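Local coordinates for Ctr9 protein (Myceliophthora thermophila, PDB 6AF0), which probably binds RNA polymerase II complexes as the tetratricopeptide-repeat scaffold subunit of the Paf1 transcription elongation complex, at residues A[154-159]-A[339-344]; A[349-354]-A[368-373]; A[362-367]-A[396-401]; A[390-395]-A[406-411]. One frame throughout, in Å; residues are numbered along the deposited sequence.

Interactions 2 to 4 follow consecutive helices (343-360 to 401-414) of a helical solenoid, while interaction 1 joins the first of them to the C-terminal part of helix 140-155, about 180 residues back. Interaction 2 pairs helices 343-360 and 363-376, about 16 Å from interaction 1 between centres; interaction 3 sets helix 363-376 against the loop before 401-414, and interaction 4 packs 385-396 on 401-414. Interaction 1 closes before the others open and interaction 2 before interaction 4, while the segments of interaction 3 alternate with both. Centres of interactions 2 to 4 lie 11 to 14 Å apart; A354 meets A366, and L394 touches Y370 and S367. Interaction 1 thus ties a distant part to local pairings.

Interaction 1 of 4, residues A[154-159]-A[339-344]; sequences ASLQPS and YTDVNA
S155 reaches the loop around D341 with its hydroxyl. OG lies anti to the backbone N (chi1 -180°), and it donates a hydrogen bond of 2.6 Å to D341 O. The donor stands well above the carbonyl plane, 75° out of it. L156 follows with a looser apolar touch: the tip of its isobutyl group brings CD2 to 4.1 Å from D341 CA. The carboxylate of D341 has a long, weak ion pair with K118. At Q157 the backbone takes over, because Q157 O accepts from N343 ND2 at 3.1 Å in a nearly straight bond (N-H...O 167°), with the acceptor practically in the amide plane of N343. P158 and S159 carry the chain on past the same amide, P158 C lying 3.5 Å from N343 ND2. N343 stands in the first turn of helix 343-360, just after V342 at the N-cap position. Apolar side chains of another protein's chain pack on S155 and on D341. Both hydrogen bonds run from a neutral side chain to a main-chain carbonyl, one in each direction, so the join depends on polar but uncharged donors, with no charge pair across the contact.

Interaction 2 of 4, residues A[349-354]-A[368-373]; sequences GWYLLA and DYYRRA
W350 gives the largest share of the surface buried here, its indole meeting R372 and Y369 of helix 363-376. R372 CB sits over one face of the indole, 3.8 Å from the centroid of the five-membered ring and close to its normal, a CH-pi contact. From there the R372 chain runs extended to NE, which forms a salt bridge with D368 OD2 in its own helix. The six-membered ring of W350 meets Y369 obliquely: CZ3 comes to 3.8 Å from Y369 CE1, with the planes 44° apart, and W350 CE3 lies over a face of the phenol. In Y369, CG beside the backbone N (chi1 -73°) starts the ring on the side where L353 also meets it, L353 CB 3.5 Å from Y369 CD2. The third main contributor is A354. Its CB stands over the centre of the Y370 ring, 3.4 Å from the centroid, while Y351 CE1 comes to the edge of that ring. At the other end of the contact W350 CB meets A373 CB at 3.5 Å. The short helix segments run antiparallel at 160° with their axes 7.7 Å apart, as in the helix pairs of tetratricopeptide repeats. No hydrogen bond crosses between them, so cohesion rests on aromatic faces and small methyl groups, with the hydroxyls of Y351 and Y370 bonded to R355 and H358.

Interaction 3 of 4, residues A[362-367]-A[396-401]; sequences NLERAS and VLKNDL
K398 NZ donates a hydrogen bond to E364 OE2 at 2.8 Å, part of a salt bridge and the polar link between the two segments. The ammonium comes from above the carboxylate, 59° out of its plane. Each side chain folds to reach the other: E364 bends at chi2 (60°), which turns CD back, and K398 bends at chi3 (-103°), which sets the direction of CE. The two chains cross obliquely, and K398 CD also passes 3.2 Å from E364 OE2. S367, one turn further along the helix, places OG 3.5 Å from K398 NZ. The lysine is the third residue of a type II beta turn from V396 to N399, part of the loop between helices 385-396 and 401-414, and this turn faces the first turn of helix 363-376 in the helical-repeat solenoid. An alanine in place of K398 would probably leave the E364 carboxylate without its mate and freer to turn. Beside the salt bridge, L397, the second residue of the turn, contributes the apolar part: its CD2 lies 3.7 Å from L363 CD1, the two isobutyl groups crossing at about a right angle. D400 OD2 stands 6.9 Å from E364 OE2, a like-charge neighbour whose repulsion the ammonium would probably ease. Nearby, L394 of helix 385-396 packs against A366 and S367.

Interaction 4 of 4, residues A[390-395]-A[406-411]; sequences GAAQLS and LRLEKM
R407 reaches across from helix 401-414 to A392, A391 and S395 on helix 385-396. Its CB is directed toward the facing helix, and the contacts begin one atom later, with CG 3.8 Å from A392 CB. CD comes nearer the backbone, 3.5 Å from A392 CA, and passes the methyl of A391 at 4.2 Å from its CB. The chain then bends at chi3 (68°), which swings NE out of line with the methylenes. At the tip, NH1 lies 3.2 Å from S395 CB, which stands at the edge of the guanidinium, near its plane. NH1 and NH2 have hydrogen-bond partners elsewhere, and NH1 also has a long, weak ion pair with E403. The S395 hydroxyl turns back into its own helix and donates to A392 O, OG to O 3.0 Å. An alanine at R407 would probably open a gap beside A392, where CG and CD now lie, and deprive E403 of its weak charge partner. The neighbouring L408 adds an apolar touch, its CD2 4.0 Å from A392 CB, and packs on L423 and L424 of helix 418-435. The short helix segments run antiparallel at 152° with axes 9.3 Å apart, and helices packed in succession on both of their neighbours are characteristic of a tetratricopeptide-repeat solenoid.

Interaction 1 of 4, residues A[154-159]-A[339-344]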
loop_
_atom_site.group_PDB
_atom_site.type_symbol
_atom_site.label_atom_id
_atom_site.label_comp_id
_atom_site.label_asym_id
_atom_site.label_seq_id
_atom_site.Cartn_x
_atom_site.Cartn_y
_atom_site.Cartn_z
ATOM N N ALA A 154 12.380 -41.032 -6.920
ATOM C CA ALA A 154 12.100 -40.037 -5.894
ATOM C C ALA A 154 12.044 -38.639 -6.454
ATOM O O ALA A 154 11.245 -37.833 -5.990
ATOM C CB ALA A 154 13.143 -40.092 -4.797
ATOM N N SER A 155 12.904 -38.348 -7.432
ATOM C CA SER A 155 12.929 -37.021 -8.069
ATOM C C SER A 155 11.634 -36.702 -8.850
ATOM O O SER A 155 11.234 -35.535 -8.974
ATOM C CB SER A 155 14.136 -36.889 -8.989
ATOM O OG SER A 155 14.176 -35.608 -9.611
ATOM N N LEU A 156 10.973 -37.746 -9.345
ATOM C CA LEU A 156 9.689 -37.600 -10.042
ATOM C C LEU A 156 8.472 -37.337 -9.142
ATOM O O LEU A 156 7.388 -37.051 -9.644
ATOM C CB LEU A 156 9.421 -38.832 -10.889
ATOM C CG LEU A 156 10.374 -39.016 -12.067
ATOM C CD1 LEU A 156 10.124 -40.342 -12.784
ATOM C CD2 LEU A 156 10.227 -37.856 -13.041
ATOM N N GLN A 157 8.632 -37.444 -7.830
ATOM C CA GLN A 157 7.540 -37.158 -6.921
ATOM C C GLN A 157 7.241 -35.680 -7.041
ATOM O O GLN A 157 8.155 -34.884 -6.923
ATOM C CB GLN A 157 7.930 -37.532 -5.485
ATOM C CG GLN A 157 8.006 -39.044 -5.251
ATOM C CD GLN A 157 6.732 -39.652 -4.666
ATOM O OE1 GLN A 157 5.608 -39.242 -4.986
ATOM N NE2 GLN A 157 6.909 -40.644 -3.803
ATOM N N PRO A 158 5.972 -35.302 -7.292
ATOM C CA PRO A 158 5.766 -33.886 -7.516
ATOM C C PRO A 158 6.004 -33.155 -6.228
ATOM O O PRO A 158 6.073 -33.781 -5.181
ATOM C CB PRO A 158 4.280 -33.795 -7.928
ATOM C CG PRO A 158 3.825 -35.201 -8.158
ATOM C CD PRO A 158 4.680 -36.006 -7.218
ATOM N N SER A 159 6.159 -31.842 -6.298
ATOM C CA SER A 159 6.385 -31.085 -5.088
ATOM C C SER A 159 5.164 -31.234 -4.219
ATOM O O SER A 159 4.029 -31.108 -4.695
ATOM C CB SER A 159 6.612 -29.611 -5.372
ATOM O OG SER A 159 6.327 -28.857 -4.200
ATOM N N TYR A 339 11.915 -33.238 -20.602
ATOM C CA TYR A 339 13.007 -34.167 -20.254
ATOM C C TYR A 339 13.592 -34.067 -18.843
ATOM O O TYR A 339 14.751 -34.402 -18.638
ATOM C CB TYR A 339 14.133 -34.009 -21.282
ATOM C CG TYR A 339 13.860 -34.659 -22.620
ATOM C CD1 TYR A 339 12.958 -35.715 -22.749
ATOM C CD2 TYR A 339 14.536 -34.256 -23.750
ATOM C CE1 TYR A 339 12.724 -36.322 -23.965
ATOM C CE2 TYR A 339 14.304 -34.866 -24.966
ATOM C CZ TYR A 339 13.397 -35.893 -25.067
ATOM O OH TYR A 339 13.171 -36.504 -26.272
ATOM N N THR A 340 12.798 -33.674 -17.858
ATOM C CA THR A 340 13.352 -33.333 -16.544
ATOM C C THR A 340 12.880 -34.204 -15.400
ATOM O O THR A 340 11.688 -34.415 -15.228
ATOM C CB THR A 340 12.997 -31.894 -16.147
ATOM O OG1 THR A 340 13.132 -31.046 -17.283
ATOM C CG2 THR A 340 13.938 -31.411 -15.099
ATOM N N ASP A 341 13.825 -34.658 -14.588
ATOM C CA ASP A 341 13.524 -35.367 -13.357
ATOM C C ASP A 341 13.066 -34.369 -12.282
ATOM O O ASP A 341 12.402 -34.738 -11.326
ATOM C CB ASP A 341 14.775 -36.115 -12.848
ATOM C CG ASP A 341 15.214 -37.290 -13.761
ATOM O OD1 ASP A 341 14.582 -38.383 -13.700
ATOM O OD2 ASP A 341 16.229 -37.147 -14.485
ATOM N N VAL A 342 13.455 -33.112 -12.454
ATOM C CA VAL A 342 13.361 -32.073 -11.436
ATOM C C VAL A 342 12.164 -31.157 -11.639
ATOM O O VAL A 342 11.955 -30.635 -12.722
ATOM C CB VAL A 342 14.632 -31.177 -11.473
ATOM C CG1 VAL A 342 14.690 -30.218 -10.278
ATOM C CG2 VAL A 342 15.887 -32.030 -11.494
ATOM N N ASN A 343 11.413 -30.906 -10.583
ATOM C CA ASN A 343 10.240 -30.033 -10.691
ATOM C C ASN A 343 10.628 -28.573 -10.936
ATOM O O ASN A 343 10.036 -27.887 -11.778
ATOM C CB ASN A 343 9.346 -30.156 -9.450
ATOM C CG ASN A 343 8.834 -31.580 -9.234
ATOM O OD1 ASN A 343 8.450 -32.289 -10.182
ATOM N ND2 ASN A 343 8.838 -32.012 -7.980
ATOM N N ALA A 344 11.635 -28.107 -10.205
ATOM C CA ALA A 344 12.107 -26.711 -10.298
ATOM C C ALA A 344 12.348 -26.314 -11.734
ATOM O O ALA A 344 11.962 -25.213 -12.163
ATOM C CB ALA A 344 13.385 -26.512 -9.487
#

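Interaction 2 of 4, residues A[349-354]-A[368-373]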
loop_
_atom_site.group_PDB
_atom_site.type_symbol
_atom_site.label_atom_id
_atom_site.label_comp_id
_atom_site.label_asym_id
_atom_site.label_seq_id
_atom_site.Cartn_x
_atom_site.Cartn_y
_atom_site.Cartn_z
ATOM N N GLY A 349 10.776 -23.550 -16.744
ATOM C CA GLY A 349 10.355 -23.636 -18.144
ATOM C C GLY A 349 8.972 -23.062 -18.383
ATOM O O GLY A 349 8.777 -22.307 -19.332
ATOM N N TRP A 350 8.017 -23.418 -17.521
ATOM C CA TRP A 350 6.641 -22.933 -17.675
ATOM C C TRP A 350 6.654 -21.430 -17.478
ATOM O O TRP A 350 5.999 -20.684 -18.199
ATOM C CB TRP A 350 5.640 -23.606 -16.705
ATOM C CG TRP A 350 5.274 -25.028 -17.054
ATOM C CD1 TRP A 350 5.441 -26.127 -16.259
ATOM C CD2 TRP A 350 4.706 -25.509 -18.278
ATOM N NE1 TRP A 350 5.015 -27.265 -16.908
ATOM C CE2 TRP A 350 4.562 -26.920 -18.150
ATOM C CE3 TRP A 350 4.310 -24.898 -19.475
ATOM C CZ2 TRP A 350 4.027 -27.729 -19.178
ATOM C CZ3 TRP A 350 3.778 -25.715 -20.519
ATOM C CH2 TRP A 350 3.648 -27.113 -20.350
ATOM N N TYR A 351 7.440 -20.982 -16.519
ATOM C CA TYR A 351 7.522 -19.565 -16.243
ATOM C C TYR A 351 8.059 -18.810 -17.457
ATOM O O TYR A 351 7.520 -17.793 -17.824
ATOM C CB TYR A 351 8.379 -19.298 -15.022
ATOM C CG TYR A 351 8.468 -17.835 -14.725
ATOM C CD1 TYR A 351 7.361 -17.139 -14.260
ATOM C CD2 TYR A 351 9.647 -17.126 -14.931
ATOM C CE1 TYR A 351 7.432 -15.780 -13.986
ATOM C CE2 TYR A 351 9.728 -15.773 -14.639
ATOM C CZ TYR A 351 8.608 -15.107 -14.177
ATOM O OH TYR A 351 8.625 -13.772 -13.903
ATOM N N LEU A 352 9.096 -19.324 -18.100
ATOM C CA LEU A 352 9.623 -18.678 -19.316
ATOM C C LEU A 352 8.601 -18.598 -20.443
ATOM O O LEU A 352 8.447 -17.554 -21.063
ATOM C CB LEU A 352 10.879 -19.386 -19.816
ATOM C CG LEU A 352 12.081 -19.352 -18.865
ATOM C CD1 LEU A 352 13.191 -20.251 -19.379
ATOM C CD2 LEU A 352 12.593 -17.941 -18.678
ATOM N N LEU A 353 7.910 -19.698 -20.702
ATOM C CA LEU A 353 6.831 -19.713 -21.679
ATOM C C LEU A 353 5.723 -18.739 -21.283
ATOM O O LEU A 353 5.199 -18.019 -22.115
ATOM C CB LEU A 353 6.253 -21.124 -21.831
ATOM C CG LEU A 353 7.149 -22.230 -22.394
ATOM C CD1 LEU A 353 6.362 -23.486 -22.729
ATOM C CD2 LEU A 353 7.871 -21.744 -23.632
ATOM N N ALA A 354 5.371 -18.710 -20.012
ATOM C CA ALA A 354 4.381 -17.757 -19.549
ATOM C C ALA A 354 4.801 -16.329 -19.912
ATOM O O ALA A 354 4.016 -15.590 -20.499
ATOM C CB ALA A 354 4.158 -17.879 -18.043
ATOM N N ASP A 368 -2.497 -20.142 -17.942
ATOM C CA ASP A 368 -2.397 -21.577 -17.711
ATOM C C ASP A 368 -0.947 -21.933 -17.428
ATOM O O ASP A 368 -0.660 -22.558 -16.415
ATOM C CB ASP A 368 -2.932 -22.364 -18.912
ATOM C CG ASP A 368 -3.066 -23.844 -18.624
ATOM O OD1 ASP A 368 -4.159 -24.416 -18.828
ATOM O OD2 ASP A 368 -2.071 -24.434 -18.180
ATOM N N TYR A 369 -0.050 -21.491 -18.310
ATOM C CA TYR A 369 1.411 -21.602 -18.124
ATOM C C TYR A 369 1.893 -21.066 -16.774
ATOM O O TYR A 369 2.552 -21.770 -16.017
ATOM C CB TYR A 369 2.140 -20.852 -19.234
ATOM C CG TYR A 369 2.104 -21.524 -20.593
ATOM C CD1 TYR A 369 1.376 -22.689 -20.814
ATOM C CD2 TYR A 369 2.784 -20.981 -21.656
ATOM C CE1 TYR A 369 1.358 -23.292 -22.059
ATOM C CE2 TYR A 369 2.765 -21.578 -22.901
ATOM C CZ TYR A 369 2.054 -22.731 -23.099
ATOM O OH TYR A 369 2.045 -23.302 -24.351
ATOM N N TYR A 370 1.577 -19.826 -16.453
ATOM C CA TYR A 370 1.876 -19.349 -15.103
ATOM C C TYR A 370 1.384 -20.330 -14.026
ATOM O O TYR A 370 2.092 -20.610 -13.059
ATOM C CB TYR A 370 1.252 -17.974 -14.842
ATOM C CG TYR A 370 2.067 -16.805 -15.327
ATOM C CD1 TYR A 370 3.325 -16.570 -14.841
ATOM C CD2 TYR A 370 1.555 -15.915 -16.252
ATOM C CE1 TYR A 370 4.069 -15.506 -15.293
ATOM C CE2 TYR A 370 2.291 -14.843 -16.700
ATOM C CZ TYR A 370 3.548 -14.654 -16.220
ATOM O OH TYR A 370 4.285 -13.584 -16.638
ATOM N N ARG A 371 0.153 -20.813 -14.188
ATOM C CA ARG A 371 -0.453 -21.723 -13.218
ATOM C C ARG A 371 0.373 -23.024 -13.101
ATOM O O ARG A 371 0.658 -23.502 -11.998
ATOM C CB ARG A 371 -1.916 -21.992 -13.593
ATOM C CG ARG A 371 -2.431 -23.353 -13.179
ATOM C CD ARG A 371 -3.719 -23.733 -13.879
ATOM N NE ARG A 371 -3.876 -25.186 -13.882
ATOM C CZ ARG A 371 -4.082 -25.942 -12.797
ATOM N NH1 ARG A 371 -4.157 -25.409 -11.576
ATOM N NH2 ARG A 371 -4.218 -27.258 -12.930
ATOM N N ARG A 372 0.778 -23.566 -14.242
ATOM C CA ARG A 372 1.568 -24.800 -14.282
ATOM C C ARG A 372 2.944 -24.620 -13.652
ATOM O O ARG A 372 3.490 -25.532 -13.040
ATOM C CB ARG A 372 1.701 -25.295 -15.729
ATOM C CG ARG A 372 0.385 -25.821 -16.262
ATOM C CD ARG A 372 0.465 -26.345 -17.682
ATOM N NE ARG A 372 -0.867 -26.694 -18.184
ATOM C CZ ARG A 372 -1.148 -27.009 -19.447
ATOM N NH1 ARG A 372 -0.186 -27.037 -20.369
ATOM N NH2 ARG A 372 -2.402 -27.297 -19.789
ATOM N N ALA A 373 3.487 -23.425 -13.834
ATOM C CA ALA A 373 4.761 -23.043 -13.266
ATOM C C ALA A 373 4.670 -22.980 -11.751
ATOM O O ALA A 373 5.630 -23.314 -11.060
ATOM C CB ALA A 373 5.186 -21.687 -13.823
#

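Interaction 3 of 4, residues A[362-367]-A[396-401]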
loop_
_atom_site.group_PDB
_atom_site.type_symbol
_atom_site.label_atom_id
_atom_site.label_comp_id
_atom_site.label_asym_id
_atom_site.label_seq_id
_atom_site.Cartn_x
_atom_site.Cartn_y
_atom_site.Cartn_z
ATOM N N ASN A 362 -1.024 -13.605 -25.804
ATOM C CA ASN A 362 -1.980 -14.715 -25.701
ATOM C C ASN A 362 -2.227 -15.067 -24.228
ATOM O O ASN A 362 -1.628 -15.987 -23.684
ATOM C CB ASN A 362 -1.539 -15.942 -26.510
ATOM C CG ASN A 362 -2.642 -16.994 -26.615
ATOM O OD1 ASN A 362 -3.371 -17.244 -25.646
ATOM N ND2 ASN A 362 -2.785 -17.601 -27.791
ATOM N N LEU A 363 -3.142 -14.334 -23.604
ATOM C CA LEU A 363 -3.288 -14.346 -22.148
ATOM C C LEU A 363 -3.820 -15.641 -21.559
ATOM O O LEU A 363 -3.531 -15.956 -20.415
ATOM C CB LEU A 363 -4.200 -13.215 -21.676
ATOM C CG LEU A 363 -3.963 -11.802 -22.220
ATOM C CD1 LEU A 363 -4.832 -10.802 -21.467
ATOM C CD2 LEU A 363 -2.496 -11.400 -22.156
ATOM N N GLU A 364 -4.628 -16.381 -22.303
ATOM C CA GLU A 364 -5.241 -17.572 -21.711
ATOM C C GLU A 364 -4.182 -18.624 -21.477
ATOM O O GLU A 364 -4.008 -19.102 -20.355
ATOM C CB GLU A 364 -6.399 -18.129 -22.548
ATOM C CG GLU A 364 -7.760 -17.744 -21.990
ATOM C CD GLU A 364 -7.959 -16.235 -21.930
ATOM O OE1 GLU A 364 -7.548 -15.529 -22.881
ATOM O OE2 GLU A 364 -8.523 -15.748 -20.929
ATOM N N ARG A 365 -3.455 -18.964 -22.533
ATOM C CA ARG A 365 -2.377 -19.934 -22.402
ATOM C C ARG A 365 -1.258 -19.393 -21.538
ATOM O O ARG A 365 -0.552 -20.161 -20.898
ATOM C CB ARG A 365 -1.842 -20.403 -23.755
ATOM C CG ARG A 365 -2.333 -21.813 -24.120
ATOM C CD ARG A 365 -1.860 -22.298 -25.490
ATOM N NE ARG A 365 -0.578 -21.689 -25.853
ATOM C CZ ARG A 365 -0.402 -20.757 -26.793
ATOM N NH1 ARG A 365 -1.417 -20.322 -27.528
ATOM N NH2 ARG A 365 0.809 -20.265 -27.018
ATOM N N ALA A 366 -1.102 -18.076 -21.490
ATOM C CA ALA A 366 -0.116 -17.491 -20.598
ATOM C C ALA A 366 -0.475 -17.720 -19.127
ATOM O O ALA A 366 0.384 -17.971 -18.284
ATOM C CB ALA A 366 0.041 -16.010 -20.881
ATOM N N SER A 367 -1.758 -17.647 -18.829
ATOM C CA SER A 367 -2.238 -17.782 -17.460
ATOM C C SER A 367 -2.176 -19.244 -17.008
ATOM O O SER A 367 -1.844 -19.536 -15.842
ATOM C CB SER A 367 -3.666 -17.228 -17.362
ATOM O OG SER A 367 -4.419 -17.571 -18.523
ATOM N N VAL A 396 -5.698 -9.304 -13.614
ATOM C CA VAL A 396 -6.004 -7.866 -13.634
ATOM C C VAL A 396 -6.441 -7.457 -15.022
ATOM O O VAL A 396 -7.437 -6.756 -15.181
ATOM C CB VAL A 396 -4.813 -6.987 -13.212
ATOM C CG1 VAL A 396 -4.996 -5.542 -13.673
ATOM C CG2 VAL A 396 -4.609 -7.070 -11.701
ATOM N N LEU A 397 -5.702 -7.876 -16.032
ATOM C CA LEU A 397 -6.227 -7.745 -17.367
ATOM C C LEU A 397 -7.243 -8.880 -17.497
ATOM O O LEU A 397 -7.239 -9.808 -16.685
ATOM C CB LEU A 397 -5.135 -7.794 -18.422
ATOM C CG LEU A 397 -5.579 -7.454 -19.856
ATOM C CD1 LEU A 397 -6.546 -6.271 -19.954
ATOM C CD2 LEU A 397 -4.337 -7.169 -20.695
ATOM N N LYS A 398 -8.125 -8.782 -18.491
ATOM C CA LYS A 398 -9.415 -9.498 -18.516
ATOM C C LYS A 398 -10.437 -8.852 -17.578
ATOM O O LYS A 398 -11.576 -9.299 -17.502
ATOM C CB LYS A 398 -9.254 -10.974 -18.164
ATOM C CG LYS A 398 -8.327 -11.711 -19.109
ATOM C CD LYS A 398 -8.451 -13.218 -18.955
ATOM C CE LYS A 398 -7.301 -13.812 -18.163
ATOM N NZ LYS A 398 -7.049 -15.219 -18.583
ATOM N N ASN A 399 -10.004 -7.810 -16.866
ATOM C CA ASN A 399 -10.844 -7.018 -15.972
ATOM C C ASN A 399 -11.441 -7.822 -14.831
ATOM O O ASN A 399 -12.345 -7.347 -14.147
ATOM C CB ASN A 399 -11.940 -6.263 -16.759
ATOM C CG ASN A 399 -11.383 -5.091 -17.562
ATOM O OD1 ASN A 399 -11.180 -3.997 -17.026
ATOM N ND2 ASN A 399 -11.137 -5.316 -18.856
ATOM N N ASP A 400 -10.919 -9.021 -14.604
ATOM C CA ASP A 400 -11.449 -9.886 -13.554
ATOM C C ASP A 400 -10.645 -9.585 -12.308
ATOM O O ASP A 400 -9.879 -10.426 -11.812
ATOM C CB ASP A 400 -11.375 -11.381 -13.921
ATOM C CG ASP A 400 -12.251 -11.759 -15.146
ATOM O OD1 ASP A 400 -13.195 -11.020 -15.531
ATOM O OD2 ASP A 400 -11.985 -12.832 -15.726
ATOM N N LEU A 401 -10.872 -8.370 -11.803
ATOM C CA LEU A 401 -10.068 -7.749 -10.734
ATOM C C LEU A 401 -10.280 -8.404 -9.370
ATOM O O LEU A 401 -9.454 -8.265 -8.474
ATOM C CB LEU A 401 -10.374 -6.253 -10.619
ATOM C CG LEU A 401 -10.546 -5.487 -11.939
ATOM C CD1 LEU A 401 -10.863 -4.014 -11.707
ATOM C CD2 LEU A 401 -9.313 -5.637 -12.817
#

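Interaction 4 of 4, residues A[390-395]-A[406-411]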
loop_
_atom_site.group_PDB
_atom_site.type_symbol
_atom_site.label_atom_id
_atom_site.label_comp_id
_atom_site.label_asym_id
_atom_site.label_seq_id
_atom_site.Cartn_x
_atom_site.Cartn_y
_atom_site.Cartn_z
ATOM N N GLY A 390 2.645 -13.307 -12.120
ATOM C CA GLY A 390 2.236 -13.196 -13.506
ATOM C C GLY A 390 0.765 -13.532 -13.667
ATOM O O GLY A 390 0.055 -12.954 -14.492
ATOM N N ALA A 391 0.315 -14.496 -12.877
ATOM C CA ALA A 391 -1.091 -14.865 -12.862
ATOM C C ALA A 391 -1.906 -13.652 -12.459
ATOM O O ALA A 391 -2.842 -13.269 -13.169
ATOM C CB ALA A 391 -1.342 -16.022 -11.904
ATOM N N ALA A 392 -1.524 -13.042 -11.333
ATOM C CA ALA A 392 -2.248 -11.896 -10.774
ATOM C C ALA A 392 -2.398 -10.771 -11.785
ATOM O O ALA A 392 -3.475 -10.210 -11.952
ATOM C CB ALA A 392 -1.575 -11.397 -9.519
ATOM N N GLN A 393 -1.324 -10.463 -12.486
ATOM C CA GLN A 393 -1.378 -9.457 -13.534
ATOM C C GLN A 393 -2.299 -9.894 -14.650
ATOM O O GLN A 393 -3.099 -9.114 -15.138
ATOM C CB GLN A 393 -0.008 -9.239 -14.145
ATOM C CG GLN A 393 1.122 -9.038 -13.155
ATOM C CD GLN A 393 2.407 -8.606 -13.836
ATOM O OE1 GLN A 393 2.998 -7.591 -13.469
ATOM N NE2 GLN A 393 2.839 -9.368 -14.842
ATOM N N LEU A 394 -2.154 -11.138 -15.086
ATOM C CA LEU A 394 -3.008 -11.662 -16.155
ATOM C C LEU A 394 -4.493 -11.626 -15.781
ATOM O O LEU A 394 -5.361 -11.520 -16.654
ATOM C CB LEU A 394 -2.587 -13.077 -16.557
ATOM C CG LEU A 394 -1.621 -13.106 -17.732
ATOM C CD1 LEU A 394 -0.424 -12.198 -17.490
ATOM C CD2 LEU A 394 -1.168 -14.530 -18.000
ATOM N N SER A 395 -4.782 -11.712 -14.489
ATOM C CA SER A 395 -6.155 -11.666 -14.059
ATOM C C SER A 395 -6.611 -10.213 -13.961
ATOM O O SER A 395 -7.777 -9.920 -14.236
ATOM C CB SER A 395 -6.353 -12.473 -12.777
ATOM O OG SER A 395 -5.999 -11.755 -11.626
ATOM N N LEU A 406 -7.611 -11.581 -4.935
ATOM C CA LEU A 406 -7.379 -12.854 -4.219
ATOM C C LEU A 406 -5.901 -13.102 -4.049
ATOM O O LEU A 406 -5.386 -13.114 -2.927
ATOM C CB LEU A 406 -7.900 -14.105 -4.946
ATOM C CG LEU A 406 -9.270 -14.250 -5.565
ATOM C CD1 LEU A 406 -9.664 -15.725 -5.584
ATOM C CD2 LEU A 406 -10.281 -13.402 -4.824
ATOM N N ARG A 407 -5.239 -13.295 -5.193
ATOM C CA ARG A 407 -3.881 -13.866 -5.240
ATOM C C ARG A 407 -2.839 -12.917 -4.675
ATOM O O ARG A 407 -1.888 -13.352 -4.018
ATOM C CB ARG A 407 -3.493 -14.377 -6.644
ATOM C CG ARG A 407 -4.090 -13.620 -7.828
ATOM C CD ARG A 407 -4.036 -14.449 -9.103
ATOM N NE ARG A 407 -4.934 -15.598 -9.036
ATOM C CZ ARG A 407 -6.048 -15.739 -9.745
ATOM N NH1 ARG A 407 -6.419 -14.807 -10.613
ATOM N NH2 ARG A 407 -6.792 -16.826 -9.582
ATOM N N LEU A 408 -3.046 -11.618 -4.894
ATOM C CA LEU A 408 -2.158 -10.596 -4.342
ATOM C C LEU A 408 -2.233 -10.636 -2.825
ATOM O O LEU A 408 -1.217 -10.657 -2.143
ATOM C CB LEU A 408 -2.534 -9.214 -4.870
ATOM C CG LEU A 408 -2.340 -9.017 -6.382
ATOM C CD1 LEU A 408 -3.269 -7.948 -6.946
ATOM C CD2 LEU A 408 -0.895 -8.681 -6.705
ATOM N N GLU A 409 -3.450 -10.674 -2.298
ATOM C CA GLU A 409 -3.638 -10.798 -0.865
ATOM C C GLU A 409 -2.947 -12.055 -0.359
ATOM O O GLU A 409 -2.217 -12.020 0.630
ATOM C CB GLU A 409 -5.121 -10.814 -0.522
ATOM C CG GLU A 409 -5.388 -10.762 0.976
ATOM C CD GLU A 409 -6.621 -9.951 1.307
ATOM O OE1 GLU A 409 -7.413 -10.404 2.160
ATOM O OE2 GLU A 409 -6.803 -8.872 0.700
ATOM N N LYS A 410 -3.166 -13.156 -1.076
ATOM C CA LYS A 410 -2.612 -14.467 -0.717
ATOM C C LYS A 410 -1.108 -14.339 -0.569
ATOM O O LYS A 410 -0.530 -14.811 0.403
ATOM C CB LYS A 410 -2.952 -15.510 -1.791
ATOM C CG LYS A 410 -4.327 -16.181 -1.689
ATOM C CD LYS A 410 -5.407 -15.340 -1.008
ATOM C CE LYS A 410 -6.797 -15.568 -1.597
ATOM N NZ LYS A 410 -7.743 -14.484 -1.202
ATOM N N MET A 411 -0.507 -13.657 -1.541
ATOM C CA MET A 411 0.941 -13.387 -1.592
ATOM C C MET A 411 1.492 -12.511 -0.476
ATOM O O MET A 411 2.536 -12.810 0.099
ATOM C CB MET A 411 1.279 -12.645 -2.873
ATOM C CG MET A 411 1.668 -13.500 -4.044
ATOM S SD MET A 411 2.468 -12.383 -5.187
ATOM C CE MET A 411 1.666 -12.881 -6.684
#